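PDB 3ME7: putative uncharacterized protein from Aquifex aeolicus, which probably binds copper and takes part in electron transfer, as a redox-active, thioredoxin-like member of the SCO1/2 family. Local coordinates for residues 35-40 / 121-126; 68-73 / 108-113; 48-53 / 146-151; 43-48 / 86-91. One frame throughout, in Å; residues are numbered along the deposited sequence. Where two conformers were deposited one is given.

Contact 1 of 4, residues 35-40 / 121-126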
loop_
_atom_site.group_PDB
_atom_site.type_symbol
_atom_site.label_atom_id
_atom_site.label_comp_id
_atom_site.label_asym_id
_atom_site.label_seq_id
_atom_site.Cartn_x
_atom_site.Cartn_y
_atom_site.Cartn_z
ATOM N N PRO A 35 -1.748 3.456 -1.937
ATOM C CA PRO A 35 -1.933 4.891 -1.675
ATOM C C PRO A 35 -3.342 5.347 -2.002
ATOM O O PRO A 35 -3.847 5.076 -3.096
ATOM C CB PRO A 35 -0.952 5.593 -2.620
ATOM C CG PRO A 35 -0.480 4.555 -3.605
ATOM C CD PRO A 35 -0.827 3.169 -3.055
ATOM N N ILE A 36 -3.967 6.031 -1.047
ATOM C CA ILE A 36 -5.300 6.607 -1.207
ATOM C C ILE A 36 -5.304 7.967 -0.491
ATOM O O ILE A 36 -4.280 8.381 0.050
ATOM C CB ILE A 36 -6.424 5.667 -0.646
ATOM C CG1 ILE A 36 -6.153 5.248 0.816
ATOM C CG2 ILE A 36 -6.574 4.411 -1.542
ATOM C CD1 ILE A 36 -6.500 6.242 1.859
ATOM N N TYR A 37 -6.441 8.664 -0.484
ATOM C CA TYR A 37 -6.653 9.690 0.546
ATOM C C TYR A 37 -8.057 9.550 1.117
ATOM O O TYR A 37 -8.927 8.993 0.460
ATOM C CB TYR A 37 -6.352 11.122 0.074
ATOM C CG TYR A 37 -7.145 11.634 -1.105
ATOM C CD1 TYR A 37 -6.893 11.179 -2.399
ATOM C CD2 TYR A 37 -8.100 12.632 -0.933
ATOM C CE1 TYR A 37 -7.580 11.682 -3.472
ATOM C CE2 TYR A 37 -8.805 13.137 -2.015
ATOM C CZ TYR A 37 -8.541 12.654 -3.274
ATOM O OH TYR A 37 -9.240 13.145 -4.352
ATOM N N THR A 38 -8.257 10.009 2.349
ATOM C CA THR A 38 -9.440 9.568 3.110
ATOM C C THR A 38 -10.730 10.232 2.656
ATOM O O THR A 38 -11.809 9.671 2.839
ATOM C CB THR A 38 -9.270 9.641 4.658
ATOM O OG1 THR A 38 -9.243 11.002 5.103
ATOM C CG2 THR A 38 -8.014 8.898 5.117
ATOM N N HIS A 39 -10.610 11.411 2.052
ATOM C CA HIS A 39 -11.778 12.115 1.538
ATOM C C HIS A 39 -11.994 11.842 0.053
ATOM O O HIS A 39 -12.798 12.497 -0.590
ATOM C CB HIS A 39 -11.665 13.612 1.809
ATOM C CG HIS A 39 -11.711 13.960 3.260
ATOM N ND1 HIS A 39 -12.888 14.001 3.977
ATOM C CD2 HIS A 39 -10.728 14.301 4.127
ATOM C CE1 HIS A 39 -12.626 14.339 5.228
ATOM N NE2 HIS A 39 -11.323 14.529 5.345
ATOM N N CYS A 40 -11.290 10.840 -0.474
ATOM C CA CYS A 40 -11.334 10.485 -1.892
ATOM C C CYS A 40 -12.619 9.704 -2.191
ATOM O O CYS A 40 -12.784 8.562 -1.756
ATOM C CB CYS A 40 -10.090 9.651 -2.187
ATOM S SG CYS A 40 -9.729 9.002 -3.848
ATOM N N GLY A 121 -9.362 21.272 -8.228
ATOM C CA GLY A 121 -10.378 21.830 -7.338
ATOM C C GLY A 121 -10.107 21.410 -5.905
ATOM O O GLY A 121 -9.028 21.676 -5.364
ATOM N N ASN A 122 -11.060 20.701 -5.303
ATOM C CA ASN A 122 -10.951 20.297 -3.903
ATOM C C ASN A 122 -10.434 18.872 -3.710
ATOM O O ASN A 122 -10.293 18.384 -2.578
ATOM C CB ASN A 122 -12.293 20.474 -3.193
ATOM C CG ASN A 122 -12.133 21.040 -1.806
ATOM O OD1 ASN A 122 -12.336 22.236 -1.592
ATOM N ND2 ASN A 122 -11.731 20.195 -0.858
ATOM N N ASP A 123 -10.148 18.211 -4.823
ATOM C CA ASP A 123 -9.620 16.857 -4.788
ATOM C C ASP A 123 -8.252 16.791 -5.441
ATOM O O ASP A 123 -7.675 17.827 -5.799
ATOM C CB ASP A 123 -10.595 15.891 -5.457
ATOM C CG ASP A 123 -11.793 15.600 -4.587
ATOM O OD1 ASP A 123 -11.646 14.859 -3.586
ATOM O OD2 ASP A 123 -12.875 16.127 -4.898
ATOM N N PHE A 124 -7.741 15.580 -5.582
ATOM C CA PHE A 124 -6.447 15.359 -6.184
ATOM C C PHE A 124 -6.588 14.549 -7.465
ATOM O O PHE A 124 -7.488 13.717 -7.580
ATOM C CB PHE A 124 -5.549 14.601 -5.215
ATOM C CG PHE A 124 -5.158 15.388 -3.995
ATOM C CD1 PHE A 124 -4.502 16.617 -4.112
ATOM C CD2 PHE A 124 -5.420 14.885 -2.724
ATOM C CE1 PHE A 124 -4.121 17.344 -2.972
ATOM C CE2 PHE A 124 -5.047 15.595 -1.584
ATOM C CZ PHE A 124 -4.401 16.827 -1.711
ATOM N N ILE A 125 -5.703 14.817 -8.423
ATOM C CA ILE A 125 -5.497 13.956 -9.591
ATOM C C ILE A 125 -4.268 13.118 -9.250
ATOM O O ILE A 125 -3.263 13.659 -8.797
ATOM C CB ILE A 125 -5.250 14.808 -10.854
ATOM C CG1 ILE A 125 -6.558 15.442 -11.325
ATOM C CG2 ILE A 125 -4.648 13.971 -12.000
ATOM C CD1 ILE A 125 -6.363 16.524 -12.360
ATOM N N HIS A 126 -4.360 11.801 -9.435
ATOM C CA HIS A 126 -3.317 10.884 -8.989
ATOM C C HIS A 126 -3.439 9.561 -9.749
ATOM O O HIS A 126 -4.503 9.259 -10.299
ATOM C CB HIS A 126 -3.449 10.632 -7.465
ATOM C CG HIS A 126 -4.738 9.976 -7.082
ATOM N ND1 HIS A 126 -4.870 8.606 -7.005
ATOM C CD2 HIS A 126 -5.958 10.487 -6.796
ATOM C CE1 HIS A 126 -6.113 8.303 -6.678
ATOM N NE2 HIS A 126 -6.797 9.427 -6.553
#
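Tyr37 and His126 meet beside the CXXXC motif of an SCO-type thioredoxin fold, where Cys40, Cys44 and His126 are the predicted copper ligands and the two cysteines are here joined as a disulfide. Tyr37 holds CG between its backbone N and carbonyl carbon (chi1 59°), and its ring reaches across to the strand 123-125. There the phenol oxygen is gripped by the backbone: Phe124 N donates to Tyr37 OH over 3.1 Å, nearly straight at 173°. In the conformer given here, Asp123 OD1 also lies 3.1 Å from Tyr37 OH, an approach that is less certain. Phe124 turns the edge of its ring to one face of the tyrosine in a T-shaped pair, planes at 73°, with CD2 above the ring centre; Cys40 CB covers the opposite face. A leucine in place of Tyr37 would probably leave Phe124 N without its acceptor and open a gap between Phe124 and Cys40. The imidazole of His126 lies near the tyrosine's rim, the planes almost perpendicular and CD2 3.9 Å from Tyr37 CE1. Phe72 joins the aromatic cluster against both of these rings. With the disulfide closed, His126 NE2 still stands 4.0 Å from Cys40 SG.

Contact 2 of 4, residues 68-73 / 108-113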
loop_
_atom_site.group_PDB
_atom_site.type_symbol
_atom_site.label_atom_id
_atom_site.label_comp_id
_atom_site.label_asym_id
_atom_site.label_seq_id
_atom_site.Cartn_x
_atom_site.Cartn_y
_atom_site.Cartn_z
ATOM N N ILE A 68 -1.018 -2.657 3.524
ATOM C CA ILE A 68 -0.907 -1.305 4.075
ATOM C C ILE A 68 -1.587 -0.302 3.179
ATOM O O ILE A 68 -1.058 0.072 2.112
ATOM C CB ILE A 68 0.565 -0.884 4.319
ATOM C CG1 ILE A 68 1.318 -1.933 5.167
ATOM C CG2 ILE A 68 0.640 0.545 4.918
ATOM C CD1 ILE A 68 0.813 -2.171 6.604
ATOM N N THR A 69 -2.781 0.107 3.591
ATOM C CA THR A 69 -3.434 1.249 2.957
ATOM C C THR A 69 -2.847 2.492 3.595
ATOM O O THR A 69 -2.814 2.614 4.825
ATOM C CB THR A 69 -4.957 1.203 3.174
ATOM O OG1 THR A 69 -5.506 0.089 2.456
ATOM C CG2 THR A 69 -5.631 2.479 2.666
ATOM N N PHE A 70 -2.331 3.409 2.791
ATOM C CA PHE A 70 -1.796 4.633 3.383
ATOM C C PHE A 70 -2.336 5.871 2.708
ATOM O O PHE A 70 -2.593 5.870 1.499
ATOM C CB PHE A 70 -0.269 4.642 3.416
ATOM C CG PHE A 70 0.365 4.956 2.114
ATOM C CD1 PHE A 70 0.653 3.949 1.224
ATOM C CD2 PHE A 70 0.729 6.263 1.797
ATOM C CE1 PHE A 70 1.269 4.220 0.013
ATOM C CE2 PHE A 70 1.336 6.550 0.589
ATOM C CZ PHE A 70 1.610 5.525 -0.311
ATOM N N THR A 71 -2.545 6.910 3.499
ATOM C CA THR A 71 -2.988 8.179 2.925
ATOM C C THR A 71 -1.847 9.096 2.476
ATOM O O THR A 71 -0.860 9.283 3.175
ATOM C CB THR A 71 -3.967 8.944 3.834
ATOM O OG1 THR A 71 -4.239 10.214 3.207
ATOM C CG2 THR A 71 -3.346 9.191 5.210
ATOM N N PHE A 72 -1.995 9.636 1.274
ATOM C CA PHE A 72 -1.031 10.611 0.752
ATOM C C PHE A 72 -1.437 12.058 0.920
ATOM O O PHE A 72 -0.707 12.967 0.475
ATOM C CB PHE A 72 -0.629 10.310 -0.690
ATOM C CG PHE A 72 -1.756 10.374 -1.678
ATOM C CD1 PHE A 72 -2.185 11.597 -2.208
ATOM C CD2 PHE A 72 -2.346 9.196 -2.125
ATOM C CE1 PHE A 72 -3.235 11.640 -3.184
ATOM C CE2 PHE A 72 -3.370 9.218 -3.073
ATOM C CZ PHE A 72 -3.822 10.417 -3.592
ATOM N N ASP A 73 -2.571 12.278 1.580
ATOM C CA ASP A 73 -2.991 13.631 1.895
ATOM C C ASP A 73 -2.373 14.037 3.223
ATOM O O ASP A 73 -2.768 13.516 4.256
ATOM C CB ASP A 73 -4.511 13.711 1.959
ATOM C CG ASP A 73 -5.019 15.136 2.127
ATOM O OD1 ASP A 73 -4.217 16.028 2.471
ATOM O OD2 ASP A 73 -6.230 15.354 1.918
ATOM N N LYS A 108 9.266 10.745 1.060
ATOM C CA LYS A 108 10.215 9.633 0.883
ATOM C C LYS A 108 9.490 8.411 0.343
ATOM O O LYS A 108 9.972 7.740 -0.572
ATOM C CB LYS A 108 10.924 9.259 2.197
ATOM C CG LYS A 108 12.174 10.072 2.513
ATOM C CD LYS A 108 12.548 9.959 3.986
ATOM C CE LYS A 108 13.226 8.645 4.343
ATOM N NZ LYS A 108 13.799 8.704 5.733
ATOM N N LEU A 109 8.319 8.145 0.896
ATOM C CA LEU A 109 7.537 7.006 0.476
ATOM C C LEU A 109 7.040 7.185 -0.961
ATOM O O LEU A 109 7.224 6.293 -1.802
ATOM C CB LEU A 109 6.367 6.806 1.445
ATOM C CG LEU A 109 5.405 5.649 1.180
ATOM C CD1 LEU A 109 6.155 4.363 0.950
ATOM C CD2 LEU A 109 4.419 5.542 2.340
ATOM N N LEU A 110 6.438 8.333 -1.262
ATOM C CA LEU A 110 5.924 8.601 -2.619
ATOM C C LEU A 110 7.053 8.680 -3.648
ATOM O O LEU A 110 6.905 8.220 -4.788
ATOM C CB LEU A 110 5.102 9.897 -2.624
ATOM C CG LEU A 110 3.880 9.877 -1.701
ATOM C CD1 LEU A 110 3.132 11.222 -1.852
ATOM C CD2 LEU A 110 2.929 8.674 -1.941
ATOM N N ASP A 111 8.175 9.273 -3.252
ATOM C CA ASP A 111 9.334 9.338 -4.129
ATOM C C ASP A 111 9.812 7.936 -4.509
ATOM O O ASP A 111 10.116 7.675 -5.679
ATOM C CB ASP A 111 10.464 10.143 -3.484
ATOM C CG ASP A 111 11.632 10.321 -4.416
ATOM O OD1 ASP A 111 11.454 10.985 -5.454
ATOM O OD2 ASP A 111 12.707 9.793 -4.124
ATOM N N ALA A 112 9.848 7.034 -3.528
ATOM C CA ALA A 112 10.351 5.688 -3.794
ATOM C C ALA A 112 9.478 4.970 -4.828
ATOM O O ALA A 112 10.002 4.238 -5.678
ATOM C CB ALA A 112 10.432 4.884 -2.508
ATOM N N ILE A 113 8.167 5.192 -4.765
ATOM C CA ILE A 113 7.235 4.477 -5.641
ATOM C C ILE A 113 6.819 5.273 -6.875
ATOM O O ILE A 113 5.839 4.925 -7.549
ATOM C CB ILE A 113 5.983 3.927 -4.860
ATOM C CG1 ILE A 113 5.163 5.074 -4.237
ATOM C CG2 ILE A 113 6.401 2.888 -3.801
ATOM C CD1 ILE A 113 3.747 4.641 -3.782
#
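One face of the Phe70 ring is covered by Leu109, whose CD2 methyl sits over the ring centre in a CH-pi contact, 13° off the normal and 3.6 Å above the plane. At the rim, Leu110 CD2 lies in the plane of the ring, 3.7 Å from Phe70 CE2, while Ile113 CD1 approaches the far end at Phe70 CZ more loosely, at 4.2 Å. Phe70 and Leu109 reach toward each other tip to tip. In Leu109, CG stands anti to the backbone N (chi1 180°), and chi2 of 50° then sets the methyls. Leu110 CD2, besides meeting the Phe70 rim, lies with CD1 near Phe72 CB, CD1 the nearer at 4.0 Å. The ring of Phe72 itself leads away from the helix, toward Phe115, Phe117 and the predicted copper ligand His126. No hydrogen bond crosses between the segments; every touching residue is buried and the contact is wholly apolar. Pro35 and Val98, on the strands flanking 66-71, also touch Phe70. A helix laid against the central strands of a mixed sheet through such interlocking aliphatic and aromatic side chains is characteristic of the layered alpha/beta core of the thioredoxin fold.

Contact 3 of 4, residues 48-53 / 146-151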
loop_
_atom_site.group_PDB
_atom_site.type_symbol
_atom_site.label_atom_id
_atom_site.label_comp_id
_atom_site.label_asym_id
_atom_site.label_seq_id
_atom_site.Cartn_x
_atom_site.Cartn_y
_atom_site.Cartn_z
ATOM N N THR A 48 -10.026 0.371 -3.098
ATOM C CA THR A 48 -10.128 -0.334 -1.819
ATOM C C THR A 48 -11.153 -1.462 -1.914
ATOM O O THR A 48 -10.901 -2.567 -1.441
ATOM C CB THR A 48 -10.424 0.642 -0.671
ATOM O OG1 THR A 48 -9.409 1.663 -0.672
ATOM C CG2 THR A 48 -10.386 -0.074 0.655
ATOM N N LYS A 49 -12.299 -1.191 -2.545
ATOM C CA LYS A 49 -13.314 -2.230 -2.751
ATOM C C LYS A 49 -12.760 -3.358 -3.620
ATOM O O LYS A 49 -13.044 -4.529 -3.368
ATOM C CB LYS A 49 -14.566 -1.639 -3.407
ATOM C CG LYS A 49 -15.363 -0.744 -2.482
ATOM C CD LYS A 49 -16.464 -0.030 -3.244
ATOM C CE LYS A 49 -17.263 0.849 -2.296
ATOM N NZ LYS A 49 -18.485 1.328 -2.962
ATOM N N SER A 50 -11.978 -3.006 -4.640
ATOM C CA SER A 50 -11.348 -4.027 -5.480
ATOM C C SER A 50 -10.355 -4.896 -4.694
ATOM O O SER A 50 -10.352 -6.124 -4.837
ATOM C CB SER A 50 -10.696 -3.397 -6.707
ATOM O OG SER A 50 -10.333 -4.413 -7.631
ATOM N N LEU A 51 -9.517 -4.267 -3.869
ATOM C CA LEU A 51 -8.636 -4.997 -2.948
ATOM C C LEU A 51 -9.385 -5.887 -1.984
ATOM O O LEU A 51 -8.977 -7.015 -1.745
ATOM C CB LEU A 51 -7.789 -4.004 -2.138
ATOM C CG LEU A 51 -6.632 -3.420 -2.920
ATOM C CD1 LEU A 51 -5.918 -2.422 -2.005
ATOM C CD2 LEU A 51 -5.646 -4.511 -3.389
ATOM N N LEU A 52 -10.489 -5.392 -1.428
ATOM C CA LEU A 52 -11.291 -6.204 -0.522
ATOM C C LEU A 52 -11.756 -7.492 -1.202
ATOM O O LEU A 52 -11.932 -8.493 -0.525
ATOM C CB LEU A 52 -12.510 -5.423 -0.004
ATOM C CG LEU A 52 -12.188 -4.323 1.011
ATOM C CD1 LEU A 52 -13.407 -3.414 1.190
ATOM C CD2 LEU A 52 -11.756 -4.887 2.356
ATOM N N LYS A 53 -11.950 -7.453 -2.520
ATOM C CA LYS A 53 -12.440 -8.617 -3.281
ATOM C C LYS A 53 -11.351 -9.492 -3.910
ATOM O O LYS A 53 -11.667 -10.510 -4.535
ATOM C CB LYS A 53 -13.511 -8.206 -4.309
ATOM C CG LYS A 53 -14.846 -7.872 -3.635
ATOM C CD LYS A 53 -15.856 -7.120 -4.508
ATOM C CE LYS A 53 -17.162 -6.943 -3.733
ATOM N NZ LYS A 53 -18.207 -6.168 -4.478
ATOM N N VAL A 146 -8.077 0.010 -11.263
ATOM C CA VAL A 146 -9.070 -0.164 -10.204
ATOM C C VAL A 146 -9.868 -1.458 -10.378
ATOM O O VAL A 146 -10.776 -1.723 -9.588
ATOM C CB VAL A 146 -10.047 1.044 -10.107
ATOM C CG1 VAL A 146 -9.287 2.359 -9.987
ATOM C CG2 VAL A 146 -10.975 1.100 -11.312
ATOM N N ASN A 147 -9.542 -2.232 -11.410
ATOM C CA ASN A 147 -10.278 -3.449 -11.772
ATOM C C ASN A 147 -9.333 -4.645 -11.714
ATOM O O ASN A 147 -8.904 -5.141 -12.753
ATOM C CB ASN A 147 -10.882 -3.315 -13.191
ATOM C CG ASN A 147 -11.864 -2.143 -13.325
ATOM O OD1 ASN A 147 -12.787 -1.996 -12.520
ATOM N ND2 ASN A 147 -11.680 -1.316 -14.364
ATOM N N TYR A 148 -9.000 -5.085 -10.499
ATOM C CA TYR A 148 -7.908 -6.051 -10.290
ATOM C C TYR A 148 -8.299 -7.470 -10.647
ATOM O O TYR A 148 -9.447 -7.891 -10.427
ATOM C CB TYR A 148 -7.369 -5.982 -8.850
ATOM C CG TYR A 148 -6.945 -4.594 -8.431
ATOM C CD1 TYR A 148 -6.170 -3.802 -9.277
ATOM C CD2 TYR A 148 -7.299 -4.073 -7.185
ATOM C CE1 TYR A 148 -5.785 -2.529 -8.908
ATOM C CE2 TYR A 148 -6.923 -2.789 -6.809
ATOM C CZ TYR A 148 -6.162 -2.028 -7.663
ATOM O OH TYR A 148 -5.790 -0.758 -7.307
ATOM N N ASN A 149 -7.351 -8.198 -11.234
ATOM C CA ASN A 149 -7.543 -9.619 -11.435
ATOM C C ASN A 149 -6.652 -10.432 -10.504
ATOM O O ASN A 149 -5.611 -9.975 -10.036
ATOM C CB ASN A 149 -7.430 -10.041 -12.909
ATOM C CG ASN A 149 -6.046 -9.838 -13.481
ATOM O OD1 ASN A 149 -5.133 -10.627 -13.237
ATOM N ND2 ASN A 149 -5.896 -8.800 -14.291
ATOM N N TYR A 150 -7.103 -11.647 -10.224
ATOM C CA TYR A 150 -6.424 -12.544 -9.324
ATOM C C TYR A 150 -5.010 -12.887 -9.794
ATOM O O TYR A 150 -4.053 -12.829 -9.005
ATOM C CB TYR A 150 -7.270 -13.813 -9.193
ATOM C CG TYR A 150 -6.606 -14.960 -8.460
ATOM C CD1 TYR A 150 -6.432 -14.935 -7.074
ATOM C CD2 TYR A 150 -6.162 -16.079 -9.167
ATOM C CE1 TYR A 150 -5.831 -16.000 -6.410
ATOM C CE2 TYR A 150 -5.560 -17.143 -8.531
ATOM C CZ TYR A 150 -5.391 -17.100 -7.148
ATOM O OH TYR A 150 -4.793 -18.154 -6.496
ATOM N N LEU A 151 -4.873 -13.235 -11.076
ATOM C CA LEU A 151 -3.582 -13.698 -11.573
ATOM C C LEU A 151 -2.484 -12.660 -11.364
ATOM O O LEU A 151 -1.383 -13.008 -10.934
ATOM C CB LEU A 151 -3.646 -14.133 -13.038
ATOM C CG LEU A 151 -2.386 -14.866 -13.519
ATOM C CD1 LEU A 151 -2.113 -16.088 -12.648
ATOM C CD2 LEU A 151 -2.516 -15.279 -14.984
#
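Ser50 turns OG anti to its backbone N (chi1 -168°), which aims the hydroxyl from the helix 43-52 at the loop before the helix 150-160, and Tyr148 sets CG beside its own backbone N (chi1 -54°), with ring atom CD2 coming near the serine. The backbone then supplies the firm bond: Tyr148 N donates to Ser50 OG at 3.2 Å, with an angle of 165°. Val146 O is a second, weak and unsettled partner of the hydroxyl, 3.4 Å from Ser50 OG, although the carbonyl comes within 3.3 Å of Ser50 CB. Ser50 OG is also close to the tyrosine ring, 3.1 Å from Tyr148 CD2. Farther along the ring, Leu51 packs CG against Tyr148 CE2 at 4.0 Å, the two side chains slanting across one another. An alanine at Ser50 would probably leave Tyr148 N without this acceptor and the loop less firmly tied to the helix, while the contacts of CB would remain. Asn149 follows as N-cap of the helix 150-160, whose Phe153 meets Tyr148 edge-to-face. Thus the loop joins the C-terminal helix to the helix 43-52, where Val146 and Tyr148 also touch Ile47 and Leu51 reaches Ser34 of the strand 31-36.

Contact 4 of 4, residues 43-48 / 86-91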
loop_
_atom_site.group_PDB
_atom_site.type_symbol
_atom_site.label_atom_id
_atom_site.label_comp_id
_atom_site.label_asym_id
_atom_site.label_seq_id
_atom_site.Cartn_x
_atom_site.Cartn_y
_atom_site.Cartn_z
ATOM N N ALA A 43 -11.759 7.493 -7.191
ATOM C CA ALA A 43 -11.004 6.287 -7.501
ATOM C C ALA A 43 -10.736 5.433 -6.272
ATOM O O ALA A 43 -10.729 4.196 -6.372
ATOM C CB ALA A 43 -9.686 6.628 -8.204
ATOM N N CYS A 44 -10.524 6.070 -5.119
ATOM C CA CYS A 44 -10.068 5.323 -3.937
ATOM C C CYS A 44 -11.089 4.320 -3.381
ATOM O O CYS A 44 -10.678 3.236 -2.959
ATOM C CB CYS A 44 -9.505 6.220 -2.833
ATOM S SG CYS A 44 -8.375 7.494 -3.419
ATOM N N PRO A 45 -12.400 4.658 -3.378
ATOM C CA PRO A 45 -13.344 3.589 -3.020
ATOM C C PRO A 45 -13.249 2.423 -3.991
ATOM O O PRO A 45 -13.387 1.280 -3.583
ATOM C CB PRO A 45 -14.727 4.273 -3.105
ATOM C CG PRO A 45 -14.442 5.730 -2.951
ATOM C CD PRO A 45 -13.093 5.938 -3.597
ATOM N N LEU A 46 -13.014 2.701 -5.272
ATOM C CA LEU A 46 -12.912 1.619 -6.253
ATOM C C LEU A 46 -11.694 0.731 -5.962
ATOM O O LEU A 46 -11.805 -0.492 -5.933
ATOM C CB LEU A 46 -12.887 2.168 -7.684
ATOM C CG LEU A 46 -14.071 3.067 -8.071
ATOM C CD1 LEU A 46 -13.986 3.436 -9.550
ATOM C CD2 LEU A 46 -15.388 2.359 -7.763
ATOM N N ILE A 47 -10.553 1.357 -5.716
ATOM C CA ILE A 47 -9.317 0.636 -5.407
ATOM C C ILE A 47 -9.491 -0.230 -4.160
ATOM O O ILE A 47 -9.176 -1.420 -4.174
ATOM C CB ILE A 47 -8.132 1.611 -5.192
ATOM C CG1 ILE A 47 -7.787 2.312 -6.518
ATOM C CG2 ILE A 47 -6.925 0.860 -4.610
ATOM C CD1 ILE A 47 -6.896 3.551 -6.371
ATOM N N THR A 48 -10.026 0.371 -3.098
ATOM C CA THR A 48 -10.128 -0.334 -1.819
ATOM C C THR A 48 -11.153 -1.462 -1.914
ATOM O O THR A 48 -10.901 -2.567 -1.441
ATOM C CB THR A 48 -10.424 0.642 -0.671
ATOM O OG1 THR A 48 -9.409 1.663 -0.672
ATOM C CG2 THR A 48 -10.386 -0.074 0.655
ATOM N N LYS A 86 -12.755 1.956 9.455
ATOM C CA LYS A 86 -14.081 1.482 9.838
ATOM C C LYS A 86 -14.998 1.444 8.629
ATOM O O LYS A 86 -15.797 0.514 8.487
ATOM C CB LYS A 86 -14.670 2.380 10.922
ATOM C CG LYS A 86 -14.082 2.156 12.305
ATOM C CD LYS A 86 -14.956 2.798 13.381
ATOM C CE LYS A 86 -14.473 2.456 14.779
ATOM N NZ LYS A 86 -15.575 2.600 15.765
ATOM N N GLU A 87 -14.863 2.445 7.755
ATOM C CA GLU A 87 -15.685 2.547 6.548
ATOM C C GLU A 87 -15.618 1.272 5.711
ATOM O O GLU A 87 -16.646 0.773 5.226
ATOM C CB GLU A 87 -15.252 3.744 5.710
ATOM C CG GLU A 87 -16.081 3.949 4.450
ATOM C CD GLU A 87 -15.818 5.278 3.809
ATOM O OE1 GLU A 87 -15.462 6.245 4.534
ATOM O OE2 GLU A 87 -15.980 5.368 2.574
ATOM N N TYR A 88 -14.411 0.737 5.559
ATOM C CA TYR A 88 -14.208 -0.390 4.662
ATOM C C TYR A 88 -14.099 -1.721 5.402
ATOM O O TYR A 88 -13.833 -2.744 4.783
ATOM C CB TYR A 88 -13.000 -0.136 3.745
ATOM C CG TYR A 88 -13.237 0.985 2.749
ATOM C CD1 TYR A 88 -13.897 0.744 1.538
ATOM C CD2 TYR A 88 -12.826 2.287 3.022
ATOM C CE1 TYR A 88 -14.125 1.764 0.628
ATOM C CE2 TYR A 88 -13.060 3.318 2.120
ATOM C CZ TYR A 88 -13.708 3.048 0.929
ATOM O OH TYR A 88 -13.913 4.066 0.036
ATOM N N GLY A 89 -14.324 -1.698 6.718
ATOM C CA GLY A 89 -14.305 -2.917 7.520
ATOM C C GLY A 89 -12.936 -3.566 7.605
ATOM O O GLY A 89 -12.816 -4.782 7.805
ATOM N N ILE A 90 -11.904 -2.745 7.446
ATOM C CA ILE A 90 -10.517 -3.213 7.490
ATOM C C ILE A 90 -10.133 -3.580 8.933
ATOM O O ILE A 90 -10.434 -2.836 9.854
ATOM C CB ILE A 90 -9.578 -2.146 6.833
ATOM C CG1 ILE A 90 -9.819 -2.097 5.321
ATOM C CG2 ILE A 90 -8.094 -2.406 7.149
ATOM C CD1 ILE A 90 -9.293 -0.841 4.643
ATOM N N ASP A 91 -9.472 -4.725 9.114
ATOM C CA ASP A 91 -9.220 -5.248 10.467
ATOM C C ASP A 91 -8.287 -4.349 11.270
ATOM O O ASP A 91 -8.439 -4.206 12.481
ATOM C CB ASP A 91 -8.679 -6.689 10.416
ATOM C CG ASP A 91 -7.185 -6.739 10.161
ATOM O OD1 ASP A 91 -6.424 -6.923 11.117
ATOM O OD2 ASP A 91 -6.753 -6.553 9.028
#
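The helix 43-52, which carries Cys44 of the redox-active CXXXC motif, is flanked by the C-terminal end of the helix 78-87, and Tyr88, just beyond that end, makes most of the contact with Pro45 and Thr48. Thr48 lays its CG2 methyl over one face of the Tyr88 ring, a CH-pi contact 22° off the normal, with CG2 3.7 Å from Tyr88 CG and displaced from the ring centre toward the rim. With OG1 beside the backbone N (chi1 -55°), CG2 stands anti to that N and meets the tyrosine, while Thr48 OG1 lies 3.1 Å from Cys44 O in its own helix. On the opposite face of the tyrosine ring lies Glu87 CG, from its own segment, so that aliphatic groups sandwich the ring. The phenol end reaches Pro45: Tyr88 OH is 3.1 Å from Pro45 CA and 3.3 Å from Pro45 CB, a close approach without a hydrogen bond between the two segments. Ile90 adds a looser touch, its CD1 4.2 Å from Thr48 CG2. Gly89, with positive phi, is the C-prime residue of a Schellman motif that ends the helix, just before Ile90. The helix 43-52 rests on the strand 31-36 through Cys44 and Thr48 on Ile36, and the turn after the helix 78-87 reaches the strand 95-100 through Ile90 on Trp95 and Val97.

Overall arrangement
The four contacts show how chemistry follows depth. Contact 2, closest to the centre of the chain, is buried and purely apolar; contact 4 is also buried but mixes methyl-on-ring packing with a close phenol oxygen. Contact 3, at the surface, depends on a serine hydroxyl and backbone groups, and contact 1, partly buried, combines a tyrosine hydroxyl with an aromatic cluster. Contacts 3 and 4 share the helix 43-52; Thr48 belongs to both but touches the partner segment only in contact 4. Contacts 1 and 2 are joined through neighbouring strands 31-36 and 66-71, by backbone hydrogen bonds of Ile36 with Phe70 and Phe72. The predicted copper ligands are divided between contact 1 (Cys40, His126) and contact 4 (Cys44).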